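Local coordinates for protein Cap5O (PDB 3OJO) that oxidises UDP-N-acetyl-mannosamine, with NAD as its cofactor, for the biosynthesis of the capsular polysaccharide of Staphylococcus aureus, at residues K13-G18 / D36-D41; T26-A31 / G73-S78; S84-I89 / T124-S129. One frame throughout, in Å; residues are numbered along the deposited sequence.

Interaction 1 (K13-G18 / D36-D41). With NAD (nicotinamide-adenine-dinucleotide), chain J.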
loop_
_atom_site.group_PDB
_atom_site.type_symbol
_atom_site.label_atom_id
_atom_site.label_comp_id
_atom_site.label_asym_id
_atom_site.label_seq_id
_atom_site.Cartn_x
_atom_site.Cartn_y
_atom_site.Cartn_z
ATOM N N LYS B 13 23.369 4.068 -36.924
ATOM C CA LYS B 13 22.442 5.190 -36.960
ATOM C C LYS B 13 21.242 4.958 -36.031
ATOM O O LYS B 13 20.663 3.869 -36.019
ATOM C CB LYS B 13 21.971 5.496 -38.395
ATOM C CG LYS B 13 21.305 6.873 -38.522
ATOM C CD LYS B 13 20.648 7.085 -39.868
ATOM C CE LYS B 13 19.797 8.330 -39.865
ATOM N NZ LYS B 13 18.379 8.040 -39.553
ATOM N N LEU B 14 20.854 6.004 -35.280
ATOM C CA LEU B 14 19.705 5.959 -34.379
ATOM C C LEU B 14 18.753 7.145 -34.561
ATOM O O LEU B 14 19.184 8.291 -34.608
ATOM C CB LEU B 14 20.149 5.812 -32.920
ATOM C CG LEU B 14 19.170 6.214 -31.800
ATOM C CD1 LEU B 14 18.008 5.279 -31.704
ATOM C CD2 LEU B 14 19.842 6.195 -30.491
ATOM N N THR B 15 17.456 6.852 -34.640
ATOM C CA THR B 15 16.425 7.869 -34.687
ATOM C C THR B 15 15.660 7.883 -33.339
ATOM O O THR B 15 15.201 6.831 -32.846
ATOM C CB THR B 15 15.528 7.679 -35.898
ATOM O OG1 THR B 15 16.348 7.625 -37.066
ATOM C CG2 THR B 15 14.510 8.784 -36.037
ATOM N N VAL B 16 15.560 9.078 -32.737
ATOM C CA VAL B 16 14.806 9.282 -31.501
ATOM C C VAL B 16 13.540 10.059 -31.887
ATOM O O VAL B 16 13.629 11.184 -32.360
ATOM C CB VAL B 16 15.638 9.985 -30.387
ATOM C CG1 VAL B 16 14.777 10.278 -29.166
ATOM C CG2 VAL B 16 16.882 9.164 -30.002
ATOM N N VAL B 17 12.377 9.443 -31.723
ATOM C CA VAL B 17 11.088 10.056 -32.047
ATOM C C VAL B 17 10.473 10.670 -30.778
ATOM O O VAL B 17 10.059 9.949 -29.871
ATOM C CB VAL B 17 10.150 9.054 -32.756
ATOM C CG1 VAL B 17 8.842 9.708 -33.188
ATOM C CG2 VAL B 17 10.849 8.411 -33.941
ATOM N N GLY B 18 10.451 11.994 -30.735
ATOM C CA GLY B 18 9.981 12.758 -29.587
ATOM C C GLY B 18 11.186 13.382 -28.917
ATOM O O GLY B 18 12.102 12.671 -28.502
ATOM N N ASP B 36 25.329 8.267 -34.798
ATOM C CA ASP B 36 24.729 9.260 -35.702
ATOM C C ASP B 36 23.256 9.266 -35.377
ATOM O O ASP B 36 22.554 8.264 -35.599
ATOM C CB ASP B 36 24.984 8.929 -37.188
ATOM C CG ASP B 36 26.444 8.708 -37.525
ATOM O OD1 ASP B 36 27.275 9.573 -37.161
ATOM O OD2 ASP B 36 26.764 7.651 -38.129
ATOM N N VAL B 37 22.813 10.372 -34.753
ATOM C CA VAL B 37 21.468 10.519 -34.230
ATOM C C VAL B 37 20.641 11.516 -35.002
ATOM O O VAL B 37 21.036 12.668 -35.180
ATOM C CB VAL B 37 21.463 10.825 -32.689
ATOM C CG1 VAL B 37 20.057 10.785 -32.114
ATOM C CG2 VAL B 37 22.364 9.874 -31.911
ATOM N N LEU B 38 19.440 11.080 -35.388
ATOM C CA LEU B 38 18.432 11.922 -35.995
ATOM C C LEU B 38 17.319 12.094 -34.948
ATOM O O LEU B 38 16.660 11.123 -34.571
ATOM C CB LEU B 38 17.880 11.317 -37.292
ATOM C CG LEU B 38 17.092 12.240 -38.256
ATOM C CD1 LEU B 38 15.769 11.706 -38.635
ATOM C CD2 LEU B 38 17.231 13.733 -38.020
ATOM N N GLY B 39 17.160 13.319 -34.466
ATOM C CA GLY B 39 16.108 13.677 -33.528
ATOM C C GLY B 39 14.858 14.030 -34.310
ATOM O O GLY B 39 14.908 14.851 -35.229
ATOM N N VAL B 40 13.725 13.407 -33.961
ATOM C CA VAL B 40 12.451 13.633 -34.620
ATOM C C VAL B 40 11.413 14.209 -33.658
ATOM O O VAL B 40 11.126 13.598 -32.624
ATOM C CB VAL B 40 11.932 12.357 -35.342
ATOM C CG1 VAL B 40 10.527 12.562 -35.908
ATOM C CG2 VAL B 40 12.889 11.928 -36.436
ATOM N N ASP B 41 10.815 15.361 -34.047
ATOM C CA ASP B 41 9.721 16.047 -33.339
ATOM C C ASP B 41 8.761 16.728 -34.316
ATOM O O ASP B 41 9.202 17.365 -35.270
ATOM C CB ASP B 41 10.239 17.071 -32.322
ATOM C CG ASP B 41 9.290 17.272 -31.175
ATOM O OD1 ASP B 41 8.205 17.827 -31.400
ATOM O OD2 ASP B 41 9.605 16.818 -30.063
HETATM P PA NAD J . 7.437 15.874 -23.446
HETATM O O1A NAD J . 6.097 16.462 -23.648
HETATM O O2A NAD J . 8.339 16.799 -22.728
HETATM O O5B NAD J . 8.059 15.510 -24.883
HETATM C C5B NAD J . 7.301 14.886 -25.885
HETATM C C4B NAD J . 7.777 15.424 -27.213
HETATM O O4B NAD J . 7.410 14.525 -28.239
HETATM C C3B NAD J . 7.187 16.799 -27.553
HETATM O O3B NAD J . 8.226 17.654 -28.017
HETATM C C2B NAD J . 6.264 16.485 -28.724
HETATM O O2B NAD J . 6.124 17.553 -29.638
HETATM C C1B NAD J . 6.930 15.271 -29.349
HETATM N N9A NAD J . 5.965 14.475 -30.122
HETATM C C8A NAD J . 4.657 14.215 -29.772
HETATM N N7A NAD J . 4.129 13.358 -30.673
HETATM C C5A NAD J . 5.084 13.079 -31.593
HETATM C C6A NAD J . 5.069 12.280 -32.737
HETATM N N6A NAD J . 3.944 11.627 -33.048
HETATM N N1A NAD J . 6.222 12.175 -33.512
HETATM C C2A NAD J . 7.378 12.847 -33.147
HETATM N N3A NAD J . 7.385 13.640 -32.016
HETATM C C4A NAD J . 6.257 13.755 -31.252
HETATM O O3 NAD J . 7.266 14.453 -22.687
HETATM P PN NAD J . 8.439 13.738 -21.857
HETATM O O1N NAD J . 8.461 14.341 -20.500
HETATM O O2N NAD J . 9.675 13.692 -22.679
HETATM O O5D NAD J . 7.881 12.265 -21.669
HETATM C C5D NAD J . 7.289 11.560 -22.729
HETATM C C4D NAD J . 6.651 10.302 -22.148
HETATM O O4D NAD J . 7.639 9.493 -21.527
HETATM C C3D NAD J . 5.665 10.570 -21.011
HETATM O O3D NAD J . 4.396 11.074 -21.384
HETATM C C2D NAD J . 5.592 9.189 -20.408
HETATM O O2D NAD J . 4.962 8.332 -21.325
HETATM C C1D NAD J . 7.059 8.793 -20.435
HETATM N N1N NAD J . 7.634 9.158 -19.120
HETATM C C2N NAD J . 8.285 10.352 -18.908
HETATM C C3N NAD J . 8.780 10.659 -17.631
HETATM C C7N NAD J . 9.844 11.707 -17.462
HETATM O O7N NAD J . 10.948 11.396 -16.633
HETATM N N7N NAD J . 9.715 12.898 -18.063
HETATM C C4N NAD J . 8.575 9.764 -16.572
HETATM C C5N NAD J . 7.881 8.573 -16.782
HETATM C C6N NAD J . 7.404 8.298 -18.065
#
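Strands 13-17 and 36-40 run parallel, their axes 4.7 Å apart at closest approach and their directions 19° apart, joined by five backbone hydrogen bonds: the amides of L14, V16 and G18 donate to D36, L38 and V40, and the carbonyls of L14 and V16 accept from L38 and V40. The shortest, G18 N to V40 O at 2.6 Å, meets the carbonyl almost along its axis. On one face T15 and V40 cross obliquely, T15 CG2 meeting V40 CG2 at 3.6 Å, and L38 lies alongside T15. K13, its chain extended until a bend at chi4, runs beside L38; its NZ is held by A83 O and, weakly, by T15 OG1. V16 CG2 crosses V37 CG1 at 4.1 Å on the opposite face, packed against S27 of helix 23-32; valines suit it because branching at CB favours an extended backbone. This is the first beta-alpha-beta unit of the Rossmann fold, and its strand ends bind the adenosine half of NAD. G18, whose positive phi of 108° suits glycine, brings its CA to 3.4 Å from NAD O4B, leaving no room for a side chain. V17 CG1, anti to its backbone N, reaches NAD C2A at 3.5 Å. The D41 carboxylate takes both hydroxyls of the adenosine ribose, OD1 from NAD O2B at 2.7 Å and OD2 from NAD O3B at 2.6 Å; N43 N and L19 N hold its oxygens.

Interaction 2 (T26-A31 / G73-S78)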
loop_
_atom_site.group_PDB
_atom_site.type_symbol
_atom_site.label_atom_id
_atom_site.label_comp_id
_atom_site.label_asym_id
_atom_site.label_seq_id
_atom_site.Cartn_x
_atom_site.Cartn_y
_atom_site.Cartn_z
ATOM N N THR B 26 18.373 11.935 -24.292
ATOM C CA THR B 26 18.688 10.605 -24.834
ATOM C C THR B 26 19.402 10.736 -26.192
ATOM O O THR B 26 20.409 10.064 -26.393
ATOM C CB THR B 26 17.415 9.737 -24.880
ATOM O OG1 THR B 26 16.906 9.589 -23.547
ATOM C CG2 THR B 26 17.632 8.377 -25.530
ATOM N N SER B 27 18.883 11.571 -27.117
ATOM C CA SER B 27 19.520 11.823 -28.417
ATOM C C SER B 27 20.919 12.393 -28.181
ATOM O O SER B 27 21.879 11.931 -28.786
ATOM C CB SER B 27 18.718 12.848 -29.210
ATOM O OG SER B 27 17.360 12.466 -29.294
ATOM N N ILE B 28 21.020 13.380 -27.266
ATOM C CA ILE B 28 22.271 14.040 -26.909
ATOM C C ILE B 28 23.292 13.011 -26.377
ATOM O O ILE B 28 24.446 13.036 -26.790
ATOM C CB ILE B 28 22.006 15.272 -25.967
ATOM C CG1 ILE B 28 21.433 16.450 -26.777
ATOM C CG2 ILE B 28 23.262 15.708 -25.174
ATOM C CD1 ILE B 28 20.797 17.599 -25.923
ATOM N N MET B 29 22.833 12.085 -25.526
ATOM C CA MET B 29 23.621 11.031 -24.908
ATOM C C MET B 29 24.252 10.025 -25.894
ATOM O O MET B 29 25.450 9.750 -25.793
ATOM C CB MET B 29 22.801 10.323 -23.832
ATOM C CG MET B 29 23.646 9.495 -22.893
ATOM S SD MET B 29 25.101 10.343 -22.202
ATOM C CE MET B 29 24.480 10.897 -20.738
ATOM N N PHE B 30 23.464 9.481 -26.838
ATOM C CA PHE B 30 23.977 8.537 -27.828
ATOM C C PHE B 30 24.963 9.212 -28.791
ATOM O O PHE B 30 25.978 8.604 -29.142
ATOM C CB PHE B 30 22.834 7.898 -28.614
ATOM C CG PHE B 30 22.083 6.802 -27.893
ATOM C CD1 PHE B 30 22.583 5.501 -27.851
ATOM C CD2 PHE B 30 20.827 7.042 -27.347
ATOM C CE1 PHE B 30 21.846 4.469 -27.251
ATOM C CE2 PHE B 30 20.093 6.012 -26.756
ATOM C CZ PHE B 30 20.609 4.736 -26.706
ATOM N N ALA B 31 24.666 10.479 -29.192
ATOM C CA ALA B 31 25.494 11.296 -30.082
ATOM C C ALA B 31 26.831 11.652 -29.427
ATOM O O ALA B 31 27.845 11.735 -30.122
ATOM C CB ALA B 31 24.746 12.551 -30.489
ATOM N N GLY B 73 28.416 17.175 -35.633
ATOM C CA GLY B 73 27.575 16.658 -36.709
ATOM C C GLY B 73 26.927 15.324 -36.389
ATOM O O GLY B 73 26.344 14.697 -37.280
ATOM N N LYS B 74 27.023 14.879 -35.114
ATOM C CA LYS B 74 26.439 13.614 -34.649
ATOM C C LYS B 74 24.923 13.710 -34.419
ATOM O O LYS B 74 24.201 12.729 -34.647
ATOM C CB LYS B 74 27.165 13.069 -33.404
ATOM C CG LYS B 74 28.561 12.502 -33.691
ATOM C CD LYS B 74 28.584 11.349 -34.703
ATOM C CE LYS B 74 29.994 10.917 -35.058
ATOM N NZ LYS B 74 30.742 11.941 -35.857
ATOM N N LEU B 75 24.440 14.902 -34.017
ATOM C CA LEU B 75 23.012 15.110 -33.798
ATOM C C LEU B 75 22.393 16.095 -34.782
ATOM O O LEU B 75 22.668 17.299 -34.741
ATOM C CB LEU B 75 22.689 15.483 -32.324
ATOM C CG LEU B 75 21.216 15.736 -31.927
ATOM C CD1 LEU B 75 20.353 14.519 -32.121
ATOM C CD2 LEU B 75 21.112 16.191 -30.508
ATOM N N LYS B 76 21.538 15.562 -35.651
ATOM C CA LYS B 76 20.767 16.322 -36.619
ATOM C C LYS B 76 19.320 16.157 -36.195
ATOM O O LYS B 76 18.964 15.137 -35.616
ATOM C CB LYS B 76 20.971 15.809 -38.062
ATOM C CG LYS B 76 22.432 15.656 -38.493
ATOM C CD LYS B 76 23.084 16.962 -38.966
ATOM C CE LYS B 76 24.547 16.788 -39.311
ATOM N NZ LYS B 76 24.765 15.742 -40.355
ATOM N N VAL B 77 18.498 17.149 -36.481
ATOM C CA VAL B 77 17.089 17.163 -36.113
ATOM C C VAL B 77 16.221 17.269 -37.365
ATOM O O VAL B 77 16.712 17.715 -38.403
ATOM C CB VAL B 77 16.746 18.236 -35.024
ATOM C CG1 VAL B 77 17.461 17.986 -33.693
ATOM C CG2 VAL B 77 16.928 19.666 -35.508
ATOM N N SER B 78 14.940 16.853 -37.270
ATOM C CA SER B 78 13.953 16.847 -38.369
ATOM C C SER B 78 12.516 16.629 -37.811
ATOM O O SER B 78 12.349 16.201 -36.666
ATOM C CB SER B 78 14.296 15.746 -39.377
ATOM O OG SER B 78 13.500 15.807 -40.548
#
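S27 OG is gripped by one hydrogen bond, to G23 O a turn earlier in the same helix. Its torsion makes this possible: OG sits beside the backbone N and anti to the carbonyl carbon (chi1 -52°), folded back on the helix so the buried hydroxyl is satisfied locally and CB left for packing. That CB meets L75 CD1 at 3.7 Å. The other leucine methyl, CD2, crosses obliquely to I28 CG1 at 3.8 Å. L75 thus spreads its fork over S27 and I28, its CG anti to the backbone N, which carries the branch toward helix 23-32. A31 suits the next turn because its short side chain lets the chain entering strand 75-78 come close: A31 CB lies 4.0 Å from L75 CB and 3.8 Å from K74 CB. K74 adds only the base of its side chain, with CB 3.6 Å from A31 O, and then leads its charged end away. Just before it, G73 closes helix 62-71 in a Schellman motif, with a positive phi favouring glycine. The contact places a helix of the Rossmann domain against the outermost strand of its sheet, their axes 9.4 Å apart; V37 of the neighbouring strand and V69 of helix 62-71 also touch L75. No hydrogen bond crosses between the segments, so the fit rests on van der Waals packing of small side chains and the leucine and isoleucine branches.

Interaction 3 (S84-I89 / T124-S129). With NAD (nicotinamide-adenine-dinucleotide), chain J.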
loop_
_atom_site.group_PDB
_atom_site.type_symbol
_atom_site.label_atom_id
_atom_site.label_comp_id
_atom_site.label_asym_id
_atom_site.label_seq_id
_atom_site.Cartn_x
_atom_site.Cartn_y
_atom_site.Cartn_z
ATOM N N SER B 84 16.971 3.980 -40.421
ATOM C CA SER B 84 17.872 3.873 -39.271
ATOM C C SER B 84 18.029 2.423 -38.794
ATOM O O SER B 84 17.240 1.556 -39.179
ATOM C CB SER B 84 17.343 4.744 -38.130
ATOM O OG SER B 84 18.243 4.785 -37.036
ATOM N N ASP B 85 19.038 2.166 -37.946
ATOM C CA ASP B 85 19.270 0.837 -37.384
ATOM C C ASP B 85 18.396 0.643 -36.147
ATOM O O ASP B 85 17.876 -0.456 -35.916
ATOM C CB ASP B 85 20.750 0.670 -36.985
ATOM C CG ASP B 85 21.764 0.843 -38.105
ATOM O OD1 ASP B 85 21.535 0.289 -39.217
ATOM O OD2 ASP B 85 22.808 1.470 -37.859
ATOM N N VAL B 86 18.273 1.716 -35.327
ATOM C CA VAL B 86 17.518 1.733 -34.078
ATOM C C VAL B 86 16.551 2.901 -34.113
ATOM O O VAL B 86 16.913 3.994 -34.553
ATOM C CB VAL B 86 18.443 1.831 -32.828
ATOM C CG1 VAL B 86 17.663 1.611 -31.531
ATOM C CG2 VAL B 86 19.627 0.877 -32.910
ATOM N N PHE B 87 15.330 2.670 -33.615
ATOM C CA PHE B 87 14.313 3.699 -33.455
ATOM C C PHE B 87 13.851 3.690 -32.005
ATOM O O PHE B 87 13.513 2.642 -31.473
ATOM C CB PHE B 87 13.121 3.467 -34.370
ATOM C CG PHE B 87 13.399 3.524 -35.848
ATOM C CD1 PHE B 87 13.239 4.710 -36.556
ATOM C CD2 PHE B 87 13.760 2.376 -36.549
ATOM C CE1 PHE B 87 13.448 4.750 -37.939
ATOM C CE2 PHE B 87 13.991 2.419 -37.929
ATOM C CZ PHE B 87 13.823 3.602 -38.618
ATOM N N ILE B 88 13.882 4.855 -31.358
ATOM C CA ILE B 88 13.430 5.015 -29.984
ATOM C C ILE B 88 12.211 5.947 -29.962
ATOM O O ILE B 88 12.335 7.115 -30.335
ATOM C CB ILE B 88 14.553 5.494 -29.010
ATOM C CG1 ILE B 88 15.721 4.489 -28.959
ATOM C CG2 ILE B 88 13.959 5.737 -27.612
ATOM C CD1 ILE B 88 16.899 4.873 -28.161
ATOM N N ILE B 89 11.049 5.433 -29.506
ATOM C CA ILE B 89 9.842 6.243 -29.351
ATOM C C ILE B 89 9.840 6.774 -27.910
ATOM O O ILE B 89 9.809 5.987 -26.952
ATOM C CB ILE B 89 8.563 5.461 -29.730
ATOM C CG1 ILE B 89 8.589 5.094 -31.234
ATOM C CG2 ILE B 89 7.287 6.239 -29.357
ATOM C CD1 ILE B 89 7.925 3.796 -31.585
ATOM N N THR B 124 15.780 -2.318 -34.786
ATOM C CA THR B 124 15.301 -2.385 -33.403
ATOM C C THR B 124 14.364 -1.207 -33.111
ATOM O O THR B 124 14.690 -0.066 -33.443
ATOM C CB THR B 124 16.461 -2.471 -32.403
ATOM O OG1 THR B 124 17.349 -3.507 -32.815
ATOM C CG2 THR B 124 15.987 -2.743 -30.962
ATOM N N ILE B 125 13.191 -1.498 -32.520
ATOM C CA ILE B 125 12.216 -0.498 -32.092
ATOM C C ILE B 125 12.156 -0.568 -30.578
ATOM O O ILE B 125 11.816 -1.611 -30.021
ATOM C CB ILE B 125 10.802 -0.654 -32.735
ATOM C CG1 ILE B 125 10.840 -0.825 -34.301
ATOM C CG2 ILE B 125 9.830 0.440 -32.259
ATOM C CD1 ILE B 125 11.380 0.242 -35.114
ATOM N N ILE B 126 12.535 0.533 -29.922
ATOM C CA ILE B 126 12.488 0.686 -28.474
ATOM C C ILE B 126 11.403 1.691 -28.158
ATOM O O ILE B 126 11.369 2.766 -28.752
ATOM C CB ILE B 126 13.832 1.080 -27.830
ATOM C CG1 ILE B 126 14.955 0.083 -28.208
ATOM C CG2 ILE B 126 13.687 1.199 -26.290
ATOM C CD1 ILE B 126 16.357 0.632 -28.026
ATOM N N VAL B 127 10.489 1.319 -27.259
ATOM C CA VAL B 127 9.449 2.218 -26.794
ATOM C C VAL B 127 9.857 2.608 -25.371
ATOM O O VAL B 127 9.914 1.747 -24.486
ATOM C CB VAL B 127 8.043 1.599 -26.925
ATOM C CG1 VAL B 127 6.968 2.558 -26.433
ATOM C CG2 VAL B 127 7.765 1.210 -28.371
ATOM N N GLU B 128 10.289 3.878 -25.194
ATOM C CA GLU B 128 10.724 4.412 -23.897
ATOM C C GLU B 128 9.562 5.055 -23.122
ATOM O O GLU B 128 9.642 5.203 -21.910
ATOM C CB GLU B 128 11.867 5.412 -24.068
ATOM C CG GLU B 128 13.248 4.782 -24.056
ATOM C CD GLU B 128 14.409 5.763 -23.987
ATOM O OE1 GLU B 128 14.162 6.994 -24.004
ATOM O OE2 GLU B 128 15.572 5.298 -23.930
ATOM N N SER B 129 8.495 5.424 -23.825
ATOM C CA SER B 129 7.271 6.030 -23.308
ATOM C C SER B 129 6.518 5.053 -22.405
ATOM O O SER B 129 6.637 3.833 -22.566
ATOM C CB SER B 129 6.359 6.403 -24.480
ATOM O OG SER B 129 7.027 7.238 -25.407
HETATM P PA NAD J . 7.437 15.874 -23.446
HETATM O O1A NAD J . 6.097 16.462 -23.648
HETATM O O2A NAD J . 8.339 16.799 -22.728
HETATM O O5B NAD J . 8.059 15.510 -24.883
HETATM C C5B NAD J . 7.301 14.886 -25.885
HETATM C C4B NAD J . 7.777 15.424 -27.213
HETATM O O4B NAD J . 7.410 14.525 -28.239
HETATM C C3B NAD J . 7.187 16.799 -27.553
HETATM O O3B NAD J . 8.226 17.654 -28.017
HETATM C C2B NAD J . 6.264 16.485 -28.724
HETATM O O2B NAD J . 6.124 17.553 -29.638
HETATM C C1B NAD J . 6.930 15.271 -29.349
HETATM N N9A NAD J . 5.965 14.475 -30.122
HETATM C C8A NAD J . 4.657 14.215 -29.772
HETATM N N7A NAD J . 4.129 13.358 -30.673
HETATM C C5A NAD J . 5.084 13.079 -31.593
HETATM C C6A NAD J . 5.069 12.280 -32.737
HETATM N N6A NAD J . 3.944 11.627 -33.048
HETATM N N1A NAD J . 6.222 12.175 -33.512
HETATM C C2A NAD J . 7.378 12.847 -33.147
HETATM N N3A NAD J . 7.385 13.640 -32.016
HETATM C C4A NAD J . 6.257 13.755 -31.252
HETATM O O3 NAD J . 7.266 14.453 -22.687
HETATM P PN NAD J . 8.439 13.738 -21.857
HETATM O O1N NAD J . 8.461 14.341 -20.500
HETATM O O2N NAD J . 9.675 13.692 -22.679
HETATM O O5D NAD J . 7.881 12.265 -21.669
HETATM C C5D NAD J . 7.289 11.560 -22.729
HETATM C C4D NAD J . 6.651 10.302 -22.148
HETATM O O4D NAD J . 7.639 9.493 -21.527
HETATM C C3D NAD J . 5.665 10.570 -21.011
HETATM O O3D NAD J . 4.396 11.074 -21.384
HETATM C C2D NAD J . 5.592 9.189 -20.408
HETATM O O2D NAD J . 4.962 8.332 -21.325
HETATM C C1D NAD J . 7.059 8.793 -20.435
HETATM N N1N NAD J . 7.634 9.158 -19.120
HETATM C C2N NAD J . 8.285 10.352 -18.908
HETATM C C3N NAD J . 8.780 10.659 -17.631
HETATM C C7N NAD J . 9.844 11.707 -17.462
HETATM O O7N NAD J . 10.948 11.396 -16.633
HETATM N N7N NAD J . 9.715 12.898 -18.063
HETATM C C4N NAD J . 8.575 9.764 -16.572
HETATM C C5N NAD J . 7.881 8.573 -16.782
HETATM C C6N NAD J . 7.404 8.298 -18.065
#
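One face of the F87 ring carries S84 CB, 3.7 Å above the plane and offset toward the rim, while T124 O lies at the ring edge, near its plane. I125 CD1 comes in obliquely and touches F87 CD2 at 3.5 Å. The two side chains lie alongside each other; I125 bends at both torsions (chi1 -49°, chi2 -62°), which swings its terminal methyl back toward the ring. On the sheet face that carries F87, I125, I89 and V127, I89 CD1 touches two methyls of the neighbouring strand, I125 CG2 at 3.9 Å and V127 CG2 at 4.1 Å, and I115 of helix 106-115 packs onto F87, I89 and I125. Strands 86-89 and 124-127 are parallel neighbours in the Rossmann sheet, and helix 106-115 makes the beta-alpha-beta crossover between them. On the other face of the sheet, V86 CG1 and I88 CG1 both meet I126 CD1, an apolar surface of beta-branched residues, a type well suited to extended strands, that helix 185-195 touches through V194. The backbone bonds are regular, that from I126 N to F87 O being almost straight at 178°. Past the last bridge I89 O accepts from E128 N at 2.8 Å and, more weakly, from S129 N, so the chain turns out of the strand with its first amides gathered on one carbonyl. I88 CG2 packs against E128 CD at 3.7 Å, crossing the acid's extended chain. E128 OE2 is hydrogen-bonded to Y195 OH, and E162 OE1 lies close by, a crowding of like charges that might favour protonation of one acid. S129 OG is held by V91 O, and S129 C stands 3.8 Å from NAD O2D, which puts the loop after strand 124-127 beside the nicotinamide ribose; T130 N is hydrogen-bonded to NAD.

How the interactions relate
All three contacts are largely buried in one Rossmann domain and share its sheet, in which strands 75-78, 36-40, 13-17, 86-89 and 124-127 lie side by side in that order. Interactions 1 and 3 are strand pairs joined by backbone hydrogen bonds, and T15 and V17 bond to I88 to unite them. Interaction 2, at the sheet's outer edge, packs a helix on a strand without any hydrogen bond; its helix 23-32 connects the two strands of interaction 1, and its strand 75-78 hydrogen-bonds to V37 and G39. Interaction 1 reaches NAD at the adenosine and interaction 3 at the nicotinamide ribose, whereas interaction 2 stands away from the cofactor. F30 of helix 23-32 touches I88.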